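Local coordinates for toxin secretion ATP-binding protein (Vibrio parahaemolyticus RIMD 2210633, PDB 3B79) that is the N-terminal peptidase C39-like domain of an ABC transporter that probably uses ATP hydrolysis to drive toxin secretion across the cell membrane, at residues Asp6-Leu12 / Lys38-Leu44; Ala27-Pro33 / Arg46-Ala51; Ala72-Lys77 / Gln116-Phe122; Ser81-Asn85 / Glu95-Leu99. All coordinates share one frame; numbering follows the deposited sequence.

How the interactions relate
Interactions 1 and 2 make up the helical side of this peptidase C39-like domain, and interactions 3 and 4 belong to its antiparallel sheet. Along the chain, interactions 1 and 2 interleave and are complete before interaction 3 opens; interaction 4 falls between the two segments of interaction 3. Centres of 1 and 2 are about 10 Å apart, with Leu12 packing on Ala47 and Leu28. Centres of 3 and 4 are also about 10 Å apart, and strands 72-76 and 80-88 are sheet neighbours. Interaction 1 ties the helical side to the sheet within one domain: Leu44 packs on Phe122, and Ser11 OG probably hydrogen-bonds Ser81 OG. Interaction 2 lies farther out, its centre about 20 Å from those of 3 and 4.

Interaction 1 of 4, residues Asp6-Leu12 / Lys38-Leu44; sequences DPLLNSL and KLTPFLL
Asp6 is the N-cap of helix 7-18, and its carboxylate both closes the start of that helix and holds the backbone of Leu39, in the loop before helix 44-51. OD1 of Asp6 receives Leu9 N at 3.1 Å, a nearly straight capping bond (172°) that arrives from above the carboxylate plane. OD2 of Asp6 takes Leu39 N at 2.8 Å on its syn side. This reach follows from a chi1 of 179°, which turns CG opposite the backbone N and carries the carboxylate across the Leu39 side chain at about a right angle. Water 1 adds a bridge, donating to Asp6 OD1 at 2.7 Å and to Leu39 O at 2.9 Å. Three donors on two oxygens probably fix the rotation of the group. In the papain-like fold of clan CA, to which the C39 family is assigned, a helix near the N terminus lies against the antiparallel sheet; helix 7-18 probably corresponds to it, with Ser11 touching Val83. It also meets the loop through Leu8 and Leu9. Leu8 CD1 presses on the backbone at Thr40 C, 3.4 Å away, and touches Pro41 CD at 3.9 Å. Leu39 CD1 comes in across Leu9, 3.9 Å from Leu9 CA. The partly exposed Lys38 runs past Asp6 in the opposite direction, extended beyond CG, and Lys38 NZ stays 6.6 Å from Asp6 OD1.

Interaction 2 of 4, residues Ala27-Pro33 / Arg46-Ala51; sequences ALVNGLP and RAAERA
The backbones come together at Leu28 and Ala47, whose CA atoms are 4.9 Å apart, and just beyond Leu28 the chain reverses in a type II turn from Val29 to Leu32. Arg50 holds that turn. Extended from CG to NE, its side chain runs beside the backbone oxygens of Ala27 and Leu28 until NE donates to Asn30 O at 2.7 Å (156°), in the carbonyl plane and close to the guanidinium plane; NH2 adds a weak bond to the same oxygen. Leu32 covers one guanidinium face, its CD2 lying 3.4 Å above the plane over the centre. On the helix side, Arg50 NH1 reaches Arg46 O at 3.3 Å from above the carbonyl plane, on the face away from Arg50 N. The contact thus joins two helices of the C39-like domain, 25-29 and 44-51, that both also pack on helix 7-18. Toward that interior, Leu28 CD2 is pushed against Ala51 CB at 3.5 Å, tighter than usual for carbons. Leu28 O is buried without a hydrogen-bonding partner; Ala47 CA makes a CH...O contact with it at 3.4 Å. Between the arginine and the interior, Leu32 CD1 rests 4.0 Å from Ala47 CB.

Interaction 3 of 4, residues Ala72-Lys77 / Gln116-Phe122; sequences AILVLK and QYTGRYF
Ile73 and Phe122 form a hydrogen-bonded antiparallel pair where strands 72-76 and 120-126 run as neighbouring inner strands of the antiparallel sheet of this C39-like domain. Phe122 N donates to Ile73 O at 2.7 Å and Ile73 N to Phe122 O at 3.1 Å, both in the carbonyl plane. Val75 N continues the ladder to Arg120 O. This is the close-packed part: Ile73, Val75 and Phe122 are all buried, with Val75 CG2 at the edge of the Phe122 ring, 4.0 Å from CE2. Between the pairs Leu74-Tyr121 and Leu76-Tyr117 the register slips by two residues, a beta bulge, and the partner strand turns a corner at Gly119. Thr118 secures that corner. With chi1 at 62°, its OG1 sits between backbone N and carbonyl carbon, where it donates to Val75 O at 2.8 Å and accepts from Arg120 N, an ST turn. Val75 O also takes Thr118 N, so two donors grip it. Leu74 CD2 touches both Tyr121 CB and Tyr117 CE1, the latter at 3.9 Å; Tyr117 OH bonds Ala60 O. Toward solvent the contact loosens. The extended chain of the exposed Lys77 crosses Gln116 at about a right angle and sends NZ to Glu115 O, while Lys77 N donates to Gln116 O at 2.8 Å. Just past the strand, water 2 bridges the two residues, donating to Gln116 OE1 and to Lys77 O, each at 2.9 Å.

Interaction 4 of 4, residues Ser81-Asn85 / Glu95-Leu99; sequences SCVLN and EVTTL
Thr97 and Asn85, which lose the most surface here, meet diagonally across the beta hairpin formed by strands 80-88 and 93-97: Thr97 pairs with Val83, and Asn85 lies opposite Glu95. Asn85 ND2 donates to Thr97 OG1 at 2.9 Å (156°), the hydroxyl oxygen lying slightly out of the amide plane. The torsions of both residues allow this: Asn85 CG lies beside its backbone N (chi1 -59°), and Thr97 OG1 likewise (chi1 -52°), so the amide meets the hydroxyl with the two side chains at about a right angle. In the Val83-Thr97 pair, Val83 N reaches Thr97 O at 2.9 Å and Thr97 N reaches Val83 O at the same distance. Their side chains lie side by side and point the same way, CB of Val83 3.8 Å from CB of Thr97. Glu95, third in buried surface, contributes mainly backbone: Asn85 N donates to Glu95 O at 2.8 Å, and Asn85 ND2 makes a second, weak bond to that oxygen. The CB atoms of Asn85 and Glu95 are 4.1 Å apart, while Glu95 OE2 turns away to Ser107 OG. Around the Asn85-Thr97 pair, Tyr14 of helix 7-18 touches Asn85 and Pro105 touches both. The other face, with Cys82, Leu84 and Val96, packs against Leu113 of helix 110-116, and there Cys82 SG rests 4.0 Å from Val96 CG1.

Interaction 1 of 4, residues Asp6-Leu12 / Lys38-Leu44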
loop_
_atom_site.group_PDB
_atom_site.type_symbol
_atom_site.label_atom_id
_atom_site.label_comp_id
_atom_site.label_asym_id
_atom_site.label_seq_id
_atom_site.Cartn_x
_atom_site.Cartn_y
_atom_site.Cartn_z
ATOM N N ASP A 6 -7.611 9.099 1.936
ATOM C CA ASP A 6 -7.235 8.006 2.825
ATOM C C ASP A 6 -6.041 7.281 2.155
ATOM O O ASP A 6 -6.230 6.592 1.153
ATOM C CB ASP A 6 -8.454 7.106 2.967
ATOM C CG ASP A 6 -8.176 5.903 3.852
ATOM O OD1 ASP A 6 -7.005 5.516 4.018
ATOM O OD2 ASP A 6 -9.139 5.332 4.354
ATOM N N PRO A 7 -4.824 7.422 2.694
ATOM C CA PRO A 7 -3.679 6.822 1.990
ATOM C C PRO A 7 -3.730 5.286 1.923
ATOM O O PRO A 7 -3.340 4.731 0.903
ATOM C CB PRO A 7 -2.463 7.253 2.829
ATOM C CG PRO A 7 -2.940 8.089 3.894
ATOM C CD PRO A 7 -4.434 8.191 3.893
ATOM N N LEU A 8 -4.149 4.601 2.991
ATOM C CA LEU A 8 -4.194 3.152 2.975
ATOM C C LEU A 8 -5.251 2.664 2.008
ATOM O O LEU A 8 -5.048 1.654 1.323
ATOM C CB LEU A 8 -4.442 2.574 4.376
ATOM C CG LEU A 8 -3.258 2.326 5.294
ATOM C CD1 LEU A 8 -3.832 1.833 6.577
ATOM C CD2 LEU A 8 -2.241 1.342 4.720
ATOM N N LEU A 9 -6.392 3.339 1.960
ATOM C CA LEU A 9 -7.435 2.979 1.010
ATOM C C LEU A 9 -6.926 3.197 -0.421
ATOM O O LEU A 9 -7.150 2.347 -1.301
ATOM C CB LEU A 9 -8.719 3.801 1.275
ATOM C CG LEU A 9 -9.916 3.444 0.361
ATOM C CD1 LEU A 9 -10.276 1.965 0.409
ATOM C CD2 LEU A 9 -11.140 4.303 0.784
ATOM N N ASN A 10 -6.223 4.311 -0.669
ATOM C CA ASN A 10 -5.669 4.523 -2.003
ATOM C C ASN A 10 -4.733 3.370 -2.376
ATOM O O ASN A 10 -4.762 2.843 -3.505
ATOM C CB ASN A 10 -4.910 5.865 -2.052
ATOM C CG ASN A 10 -4.508 6.256 -3.468
ATOM O OD1 ASN A 10 -3.332 6.044 -3.919
ATOM N ND2 ASN A 10 -5.468 6.740 -4.206
ATOM N N SER A 11 -3.870 2.994 -1.433
ATOM C CA SER A 11 -2.911 1.925 -1.717
ATOM C C SER A 11 -3.638 0.595 -1.995
ATOM O O SER A 11 -3.278 -0.150 -2.909
ATOM C CB SER A 11 -1.942 1.754 -0.527
ATOM O OG SER A 11 -1.205 2.947 -0.315
ATOM N N LEU A 12 -4.678 0.296 -1.200
ATOM C CA LEU A 12 -5.407 -0.958 -1.384
ATOM C C LEU A 12 -6.156 -0.971 -2.713
ATOM O O LEU A 12 -6.199 -2.008 -3.386
ATOM C CB LEU A 12 -6.412 -1.119 -0.231
ATOM C CG LEU A 12 -7.274 -2.370 -0.308
ATOM C CD1 LEU A 12 -6.429 -3.650 -0.271
ATOM C CD2 LEU A 12 -8.331 -2.362 0.826
ATOM N N LYS A 38 -11.027 7.056 8.084
ATOM C CA LYS A 38 -9.931 6.421 7.353
ATOM C C LYS A 38 -9.658 4.995 7.832
ATOM O O LYS A 38 -9.852 4.622 9.004
ATOM C CB LYS A 38 -8.647 7.212 7.538
ATOM C CG LYS A 38 -8.646 8.644 6.931
ATOM C CD LYS A 38 -7.280 9.289 7.167
ATOM C CE LYS A 38 -7.154 10.740 6.642
ATOM N NZ LYS A 38 -5.782 11.329 7.001
ATOM N N LEU A 39 -9.166 4.204 6.894
ATOM C CA LEU A 39 -8.610 2.898 7.242
ATOM C C LEU A 39 -7.355 3.049 8.109
ATOM O O LEU A 39 -6.658 4.078 8.066
ATOM C CB LEU A 39 -8.247 2.139 5.971
ATOM C CG LEU A 39 -9.380 1.500 5.184
ATOM C CD1 LEU A 39 -8.782 0.823 3.965
ATOM C CD2 LEU A 39 -10.104 0.444 6.008
ATOM N N THR A 40 -7.089 2.023 8.910
ATOM C CA THR A 40 -5.833 1.934 9.672
ATOM C C THR A 40 -5.253 0.558 9.376
ATOM O O THR A 40 -5.933 -0.290 8.819
ATOM C CB THR A 40 -6.116 2.031 11.178
ATOM O OG1 THR A 40 -6.811 0.836 11.544
ATOM C CG2 THR A 40 -6.938 3.258 11.498
ATOM N N PRO A 41 -4.001 0.322 9.792
ATOM C CA PRO A 41 -3.432 -1.011 9.609
ATOM C C PRO A 41 -4.253 -2.138 10.263
ATOM O O PRO A 41 -4.241 -3.272 9.789
ATOM C CB PRO A 41 -2.033 -0.898 10.232
ATOM C CG PRO A 41 -1.680 0.571 10.009
ATOM C CD PRO A 41 -3.004 1.277 10.334
ATOM N N PHE A 42 -4.967 -1.801 11.338
ATOM C CA PHE A 42 -5.791 -2.814 11.997
ATOM C C PHE A 42 -6.959 -3.283 11.178
ATOM O O PHE A 42 -7.422 -4.420 11.357
ATOM C CB PHE A 42 -6.327 -2.259 13.344
ATOM C CG PHE A 42 -5.230 -1.802 14.257
ATOM C CD1 PHE A 42 -4.647 -2.700 15.177
ATOM C CD2 PHE A 42 -4.804 -0.471 14.232
ATOM C CE1 PHE A 42 -3.599 -2.279 15.993
ATOM C CE2 PHE A 42 -3.761 -0.030 15.073
ATOM C CZ PHE A 42 -3.169 -0.964 15.957
ATOM N N LEU A 43 -7.492 -2.415 10.311
ATOM C CA LEU A 43 -8.685 -2.744 9.526
ATOM C C LEU A 43 -8.365 -3.265 8.135
ATOM O O LEU A 43 -9.238 -3.769 7.450
ATOM C CB LEU A 43 -9.561 -1.504 9.337
ATOM C CG LEU A 43 -10.595 -1.225 10.411
ATOM C CD1 LEU A 43 -9.994 -1.221 11.827
ATOM C CD2 LEU A 43 -11.213 0.106 10.101
ATOM N N LEU A 44 -7.134 -3.047 7.694
ATOM C CA LEU A 44 -6.755 -3.293 6.298
ATOM C C LEU A 44 -6.911 -4.759 5.867
ATOM O O LEU A 44 -7.301 -5.029 4.728
ATOM C CB LEU A 44 -5.336 -2.763 6.017
ATOM C CG LEU A 44 -4.798 -3.004 4.594
ATOM C CD1 LEU A 44 -5.587 -2.134 3.659
ATOM C CD2 LEU A 44 -3.305 -2.738 4.452
HETATM O O HOH W 1 -5.272 5.582 6.038
#

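Interaction 2 of 4, residues Ala27-Pro33 / Arg46-Ala51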
loop_
_atom_site.group_PDB
_atom_site.type_symbol
_atom_site.label_atom_id
_atom_site.label_comp_id
_atom_site.label_asym_id
_atom_site.label_seq_id
_atom_site.Cartn_x
_atom_site.Cartn_y
_atom_site.Cartn_z
ATOM N N ALA A 27 -17.357 -0.488 -1.246
ATOM C CA ALA A 27 -17.359 -1.906 -0.899
ATOM C C ALA A 27 -16.217 -2.228 0.056
ATOM O O ALA A 27 -16.378 -3.041 0.989
ATOM C CB ALA A 27 -17.261 -2.781 -2.162
ATOM N N LEU A 28 -15.070 -1.589 -0.154
ATOM C CA LEU A 28 -13.892 -1.984 0.630
ATOM C C LEU A 28 -13.965 -1.563 2.079
ATOM O O LEU A 28 -13.325 -2.169 2.949
ATOM C CB LEU A 28 -12.608 -1.412 0.057
ATOM C CG LEU A 28 -12.386 -1.824 -1.387
ATOM C CD1 LEU A 28 -10.950 -1.518 -1.778
ATOM C CD2 LEU A 28 -12.740 -3.262 -1.645
ATOM N N VAL A 29 -14.709 -0.500 2.358
ATOM C CA VAL A 29 -14.830 -0.064 3.762
ATOM C C VAL A 29 -16.172 -0.441 4.390
ATOM O O VAL A 29 -16.414 -0.119 5.553
ATOM C CB VAL A 29 -14.536 1.441 3.926
ATOM C CG1 VAL A 29 -13.107 1.783 3.476
ATOM C CG2 VAL A 29 -15.583 2.264 3.161
ATOM N N ASN A 30 -17.042 -1.123 3.638
ATOM C CA ASN A 30 -18.411 -1.409 4.122
ATOM C C ASN A 30 -18.436 -2.207 5.406
ATOM O O ASN A 30 -17.897 -3.306 5.466
ATOM C CB ASN A 30 -19.220 -2.167 3.048
ATOM C CG ASN A 30 -20.726 -2.239 3.383
ATOM O OD1 ASN A 30 -21.385 -3.237 3.125
ATOM N ND2 ASN A 30 -21.245 -1.174 3.947
ATOM N N GLY A 31 -19.116 -1.671 6.416
ATOM C CA GLY A 31 -19.226 -2.350 7.704
ATOM C C GLY A 31 -17.990 -2.280 8.603
ATOM O O GLY A 31 -17.937 -2.970 9.635
ATOM N N LEU A 32 -16.985 -1.485 8.224
ATOM C CA LEU A 32 -15.774 -1.356 9.047
ATOM C C LEU A 32 -15.776 -0.090 9.901
ATOM O O LEU A 32 -16.239 0.962 9.494
ATOM C CB LEU A 32 -14.529 -1.366 8.155
ATOM C CG LEU A 32 -14.355 -2.691 7.418
ATOM C CD1 LEU A 32 -13.124 -2.558 6.550
ATOM C CD2 LEU A 32 -14.280 -3.934 8.308
ATOM N N PRO A 33 -15.265 -0.193 11.146
ATOM C CA PRO A 33 -15.215 0.992 12.002
ATOM C C PRO A 33 -14.024 1.893 11.772
ATOM O O PRO A 33 -12.962 1.739 12.409
ATOM C CB PRO A 33 -15.134 0.398 13.415
ATOM C CG PRO A 33 -14.439 -0.929 13.193
ATOM C CD PRO A 33 -14.846 -1.427 11.836
ATOM N N ARG A 46 -9.268 -6.767 6.775
ATOM C CA ARG A 46 -10.706 -6.954 6.482
ATOM C C ARG A 46 -11.123 -6.182 5.243
ATOM O O ARG A 46 -11.972 -6.677 4.470
ATOM C CB ARG A 46 -11.540 -6.479 7.655
ATOM C CG ARG A 46 -11.666 -7.542 8.700
ATOM C CD ARG A 46 -12.324 -6.903 9.952
ATOM N NE ARG A 46 -11.308 -6.099 10.613
ATOM C CZ ARG A 46 -11.511 -5.357 11.711
ATOM N NH1 ARG A 46 -12.754 -5.201 12.193
ATOM N NH2 ARG A 46 -10.524 -4.713 12.258
ATOM N N ALA A 47 -10.556 -4.983 5.021
ATOM C CA ALA A 47 -10.822 -4.272 3.757
ATOM C C ALA A 47 -10.306 -5.064 2.564
ATOM O O ALA A 47 -10.967 -5.126 1.506
ATOM C CB ALA A 47 -10.228 -2.868 3.812
ATOM N N ALA A 48 -9.118 -5.634 2.700
ATOM C CA ALA A 48 -8.584 -6.459 1.614
ATOM C C ALA A 48 -9.492 -7.656 1.322
ATOM O O ALA A 48 -9.731 -7.990 0.155
ATOM C CB ALA A 48 -7.177 -6.910 1.959
ATOM N N GLU A 49 -10.009 -8.292 2.386
ATOM C CA GLU A 49 -10.932 -9.412 2.198
ATOM C C GLU A 49 -12.115 -8.977 1.348
ATOM O O GLU A 49 -12.521 -9.686 0.432
ATOM C CB GLU A 49 -11.421 -9.954 3.547
ATOM C CG GLU A 49 -12.198 -11.299 3.416
ATOM C CD GLU A 49 -13.701 -11.134 3.082
ATOM O OE1 GLU A 49 -14.279 -10.066 3.364
ATOM O OE2 GLU A 49 -14.321 -12.093 2.534
ATOM N N ARG A 50 -12.639 -7.791 1.625
ATOM C CA ARG A 50 -13.811 -7.291 0.877
ATOM C C ARG A 50 -13.478 -7.037 -0.577
ATOM O O ARG A 50 -14.374 -6.986 -1.425
ATOM C CB ARG A 50 -14.316 -5.999 1.515
ATOM C CG ARG A 50 -15.050 -6.261 2.822
ATOM C CD ARG A 50 -15.034 -5.014 3.691
ATOM N NE ARG A 50 -15.968 -5.105 4.825
ATOM C CZ ARG A 50 -15.872 -5.933 5.884
ATOM N NH1 ARG A 50 -14.862 -6.787 6.037
ATOM N NH2 ARG A 50 -16.816 -5.910 6.813
ATOM N N ALA A 51 -12.192 -6.830 -0.867
ATOM C CA ALA A 51 -11.728 -6.665 -2.251
ATOM C C ALA A 51 -11.473 -8.000 -2.993
ATOM O O ALA A 51 -11.316 -7.988 -4.218
ATOM C CB ALA A 51 -10.455 -5.841 -2.253
#

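Interaction 3 of 4, residues Ala72-Lys77 / Gln116-Phe122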
loop_
_atom_site.group_PDB
_atom_site.type_symbol
_atom_site.label_atom_id
_atom_site.label_comp_id
_atom_site.label_asym_id
_atom_site.label_seq_id
_atom_site.Cartn_x
_atom_site.Cartn_y
_atom_site.Cartn_z
ATOM N N ALA A 72 3.541 -4.155 -2.866
ATOM C CA ALA A 72 3.289 -4.259 -1.409
ATOM C C ALA A 72 2.806 -2.919 -0.902
ATOM O O ALA A 72 2.961 -1.888 -1.585
ATOM C CB ALA A 72 4.548 -4.654 -0.691
ATOM N N ILE A 73 2.160 -2.904 0.259
ATOM C CA ILE A 73 1.743 -1.631 0.820
ATOM C C ILE A 73 2.657 -1.272 1.989
ATOM O O ILE A 73 2.735 -2.049 2.954
ATOM C CB ILE A 73 0.270 -1.675 1.261
ATOM C CG1 ILE A 73 -0.645 -1.984 0.067
ATOM C CG2 ILE A 73 -0.090 -0.375 1.993
ATOM C CD1 ILE A 73 -2.133 -2.142 0.403
ATOM N N LEU A 74 3.366 -0.152 1.888
ATOM C CA LEU A 74 4.287 0.235 2.953
ATOM C C LEU A 74 3.580 1.143 3.935
ATOM O O LEU A 74 2.859 2.074 3.539
ATOM C CB LEU A 74 5.462 0.996 2.378
ATOM C CG LEU A 74 6.283 0.305 1.280
ATOM C CD1 LEU A 74 7.433 1.165 0.856
ATOM C CD2 LEU A 74 6.723 -1.089 1.698
ATOM N N VAL A 75 3.824 0.912 5.229
ATOM C CA VAL A 75 3.374 1.862 6.242
ATOM C C VAL A 75 4.467 2.889 6.446
ATOM O O VAL A 75 5.637 2.568 6.705
ATOM C CB VAL A 75 3.107 1.113 7.563
ATOM C CG1 VAL A 75 2.705 2.109 8.646
ATOM C CG2 VAL A 75 2.022 0.035 7.374
ATOM N N LEU A 76 4.089 4.160 6.294
ATOM C CA LEU A 76 5.048 5.285 6.339
ATOM C C LEU A 76 4.766 6.100 7.622
ATOM O O LEU A 76 3.708 5.992 8.229
ATOM C CB LEU A 76 4.875 6.186 5.109
ATOM C CG LEU A 76 5.062 5.458 3.765
ATOM C CD1 LEU A 76 4.796 6.459 2.643
ATOM C CD2 LEU A 76 6.439 4.837 3.609
ATOM N N LYS A 77 5.743 6.899 8.011
ATOM C CA LYS A 77 5.624 7.725 9.225
ATOM C C LYS A 77 4.424 8.658 9.121
ATOM O O LYS A 77 4.043 9.093 8.041
ATOM C CB LYS A 77 6.899 8.557 9.407
ATOM C CG LYS A 77 8.124 7.737 9.774
ATOM C CD LYS A 77 9.352 8.649 9.817
ATOM C CE LYS A 77 10.581 7.816 10.204
ATOM N NZ LYS A 77 11.841 8.648 10.067
ATOM N N GLN A 116 11.166 7.717 5.243
ATOM C CA GLN A 116 9.770 7.706 5.691
ATOM C C GLN A 116 9.239 6.327 6.077
ATOM O O GLN A 116 8.137 6.225 6.639
ATOM C CB GLN A 116 8.809 8.345 4.674
ATOM C CG GLN A 116 9.186 9.777 4.334
ATOM C CD GLN A 116 9.247 10.677 5.550
ATOM O OE1 GLN A 116 8.431 10.557 6.475
ATOM N NE2 GLN A 116 10.264 11.555 5.581
ATOM N N TYR A 117 9.935 5.263 5.695
ATOM C CA TYR A 117 9.408 3.919 5.897
ATOM C C TYR A 117 9.535 3.503 7.364
ATOM O O TYR A 117 10.585 3.719 7.974
ATOM C CB TYR A 117 10.199 2.966 4.986
ATOM C CG TYR A 117 9.843 1.504 5.183
ATOM C CD1 TYR A 117 8.529 1.073 5.036
ATOM C CD2 TYR A 117 10.821 0.573 5.514
ATOM C CE1 TYR A 117 8.213 -0.268 5.225
ATOM C CE2 TYR A 117 10.496 -0.758 5.668
ATOM C CZ TYR A 117 9.210 -1.160 5.503
ATOM O OH TYR A 117 8.877 -2.498 5.693
ATOM N N THR A 118 8.469 2.917 7.921
ATOM C CA THR A 118 8.449 2.567 9.345
ATOM C C THR A 118 9.077 1.227 9.661
ATOM O O THR A 118 9.297 0.929 10.843
ATOM C CB THR A 118 6.997 2.458 9.847
ATOM O OG1 THR A 118 6.325 1.395 9.139
ATOM C CG2 THR A 118 6.259 3.784 9.720
ATOM N N GLY A 119 9.306 0.372 8.661
ATOM C CA GLY A 119 9.716 -1.002 8.937
ATOM C C GLY A 119 8.581 -2.003 8.868
ATOM O O GLY A 119 8.808 -3.204 9.049
ATOM N N ARG A 120 7.349 -1.523 8.670
ATOM C CA ARG A 120 6.170 -2.393 8.594
ATOM C C ARG A 120 5.544 -2.289 7.208
ATOM O O ARG A 120 5.423 -1.180 6.656
ATOM C CB ARG A 120 5.143 -1.978 9.646
ATOM C CG ARG A 120 5.673 -2.130 11.069
ATOM C CD ARG A 120 4.646 -1.698 12.134
ATOM N NE ARG A 120 4.225 -0.293 12.088
ATOM C CZ ARG A 120 4.886 0.796 12.472
ATOM N NH1 ARG A 120 6.145 0.749 12.969
ATOM N NH2 ARG A 120 4.224 1.965 12.350
ATOM N N TYR A 121 5.129 -3.423 6.645
ATOM C CA TYR A 121 4.481 -3.415 5.325
ATOM C C TYR A 121 3.413 -4.499 5.291
ATOM O O TYR A 121 3.392 -5.372 6.164
ATOM C CB TYR A 121 5.540 -3.646 4.202
ATOM C CG TYR A 121 6.016 -5.089 4.158
ATOM C CD1 TYR A 121 5.457 -5.978 3.250
ATOM C CD2 TYR A 121 7.030 -5.553 5.033
ATOM C CE1 TYR A 121 5.864 -7.320 3.264
ATOM C CE2 TYR A 121 7.428 -6.878 5.026
ATOM C CZ TYR A 121 6.841 -7.724 4.145
ATOM O OH TYR A 121 7.221 -9.050 4.156
ATOM N N PHE A 122 2.532 -4.441 4.287
ATOM C CA PHE A 122 1.562 -5.507 4.026
ATOM C C PHE A 122 1.921 -6.243 2.779
ATOM O O PHE A 122 2.126 -5.643 1.696
ATOM C CB PHE A 122 0.136 -4.984 3.892
ATOM C CG PHE A 122 -0.424 -4.503 5.199
ATOM C CD1 PHE A 122 -1.295 -5.337 5.910
ATOM C CD2 PHE A 122 -0.139 -3.230 5.710
ATOM C CE1 PHE A 122 -1.826 -4.922 7.117
ATOM C CE2 PHE A 122 -0.701 -2.827 6.938
ATOM C CZ PHE A 122 -1.525 -3.690 7.619
HETATM O O HOH W 2 5.778 9.615 5.791
#

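Interaction 4 of 4, residues Ser81-Asn85 / Glu95-Leu99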
loop_
_atom_site.group_PDB
_atom_site.type_symbol
_atom_site.label_atom_id
_atom_site.label_comp_id
_atom_site.label_asym_id
_atom_site.label_seq_id
_atom_site.Cartn_x
_atom_site.Cartn_y
_atom_site.Cartn_z
ATOM N N SER A 81 0.962 6.050 3.880
ATOM C CA SER A 81 1.239 4.743 3.257
ATOM C C SER A 81 1.460 4.971 1.781
ATOM O O SER A 81 1.011 5.983 1.213
ATOM C CB SER A 81 0.074 3.770 3.439
ATOM O OG SER A 81 -1.027 4.167 2.633
ATOM N N CYS A 82 2.091 3.999 1.161
ATOM C CA CYS A 82 2.178 4.002 -0.292
ATOM C C CYS A 82 2.262 2.575 -0.804
ATOM O O CYS A 82 2.459 1.630 -0.029
ATOM C CB CYS A 82 3.361 4.825 -0.833
ATOM S SG CYS A 82 4.999 4.137 -0.437
ATOM N N VAL A 83 2.073 2.416 -2.110
ATOM C CA VAL A 83 2.378 1.150 -2.742
ATOM C C VAL A 83 3.861 1.172 -3.114
ATOM O O VAL A 83 4.347 2.176 -3.654
ATOM C CB VAL A 83 1.554 0.925 -4.030
ATOM C CG1 VAL A 83 1.827 -0.430 -4.650
ATOM C CG2 VAL A 83 0.062 1.058 -3.690
ATOM N N LEU A 84 4.564 0.063 -2.875
ATOM C CA LEU A 84 5.894 -0.142 -3.430
ATOM C C LEU A 84 5.722 -1.027 -4.654
ATOM O O LEU A 84 5.307 -2.200 -4.550
ATOM C CB LEU A 84 6.814 -0.860 -2.410
ATOM C CG LEU A 84 8.227 -1.106 -2.942
ATOM C CD1 LEU A 84 8.950 0.208 -3.334
ATOM C CD2 LEU A 84 9.075 -1.864 -1.861
ATOM N N ASN A 85 6.070 -0.465 -5.816
ATOM C CA ASN A 85 5.934 -1.198 -7.076
ATOM C C ASN A 85 7.235 -1.889 -7.485
ATOM O O ASN A 85 7.203 -3.013 -8.004
ATOM C CB ASN A 85 5.526 -0.216 -8.184
ATOM C CG ASN A 85 4.190 0.501 -7.878
ATOM O OD1 ASN A 85 3.105 0.019 -8.242
ATOM N ND2 ASN A 85 4.257 1.629 -7.284
ATOM N N GLU A 95 10.036 2.808 -7.298
ATOM C CA GLU A 95 8.793 3.159 -7.936
ATOM C C GLU A 95 7.684 2.912 -6.926
ATOM O O GLU A 95 7.596 1.807 -6.354
ATOM C CB GLU A 95 8.556 2.340 -9.198
ATOM C CG GLU A 95 7.615 2.966 -10.199
ATOM C CD GLU A 95 8.269 4.038 -11.059
ATOM O OE1 GLU A 95 7.527 4.769 -11.737
ATOM O OE2 GLU A 95 9.494 4.207 -11.014
ATOM N N VAL A 96 6.928 3.970 -6.657
ATOM C CA VAL A 96 5.878 3.944 -5.643
ATOM C C VAL A 96 4.591 4.544 -6.182
ATOM O O VAL A 96 4.624 5.341 -7.141
ATOM C CB VAL A 96 6.287 4.724 -4.349
ATOM C CG1 VAL A 96 7.442 4.016 -3.664
ATOM C CG2 VAL A 96 6.635 6.173 -4.695
ATOM N N THR A 97 3.450 4.206 -5.586
ATOM C CA THR A 97 2.201 4.850 -5.950
ATOM C C THR A 97 1.716 5.507 -4.682
ATOM O O THR A 97 1.501 4.834 -3.663
ATOM C CB THR A 97 1.192 3.844 -6.513
ATOM O OG1 THR A 97 1.815 3.093 -7.555
ATOM C CG2 THR A 97 -0.031 4.509 -7.107
ATOM N N THR A 98 1.547 6.828 -4.731
ATOM C CA THR A 98 1.267 7.595 -3.521
ATOM C C THR A 98 -0.113 8.219 -3.585
ATOM O O THR A 98 -0.763 8.247 -4.633
ATOM C CB THR A 98 2.301 8.709 -3.320
ATOM O OG1 THR A 98 2.130 9.700 -4.357
ATOM C CG2 THR A 98 3.731 8.149 -3.373
ATOM N N LEU A 99 -0.577 8.794 -2.458
ATOM C CA LEU A 99 -1.848 9.456 -2.499
ATOM C C LEU A 99 -1.858 10.595 -3.539
ATOM O O LEU A 99 -2.868 10.788 -4.242
ATOM C CB LEU A 99 -2.144 10.025 -1.111
ATOM C CG LEU A 99 -3.569 10.487 -0.868
ATOM C CD1 LEU A 99 -4.596 9.386 -1.093
ATOM C CD2 LEU A 99 -3.694 11.011 0.588
HETATM O O HOH W 3 0.875 8.425 -0.045
#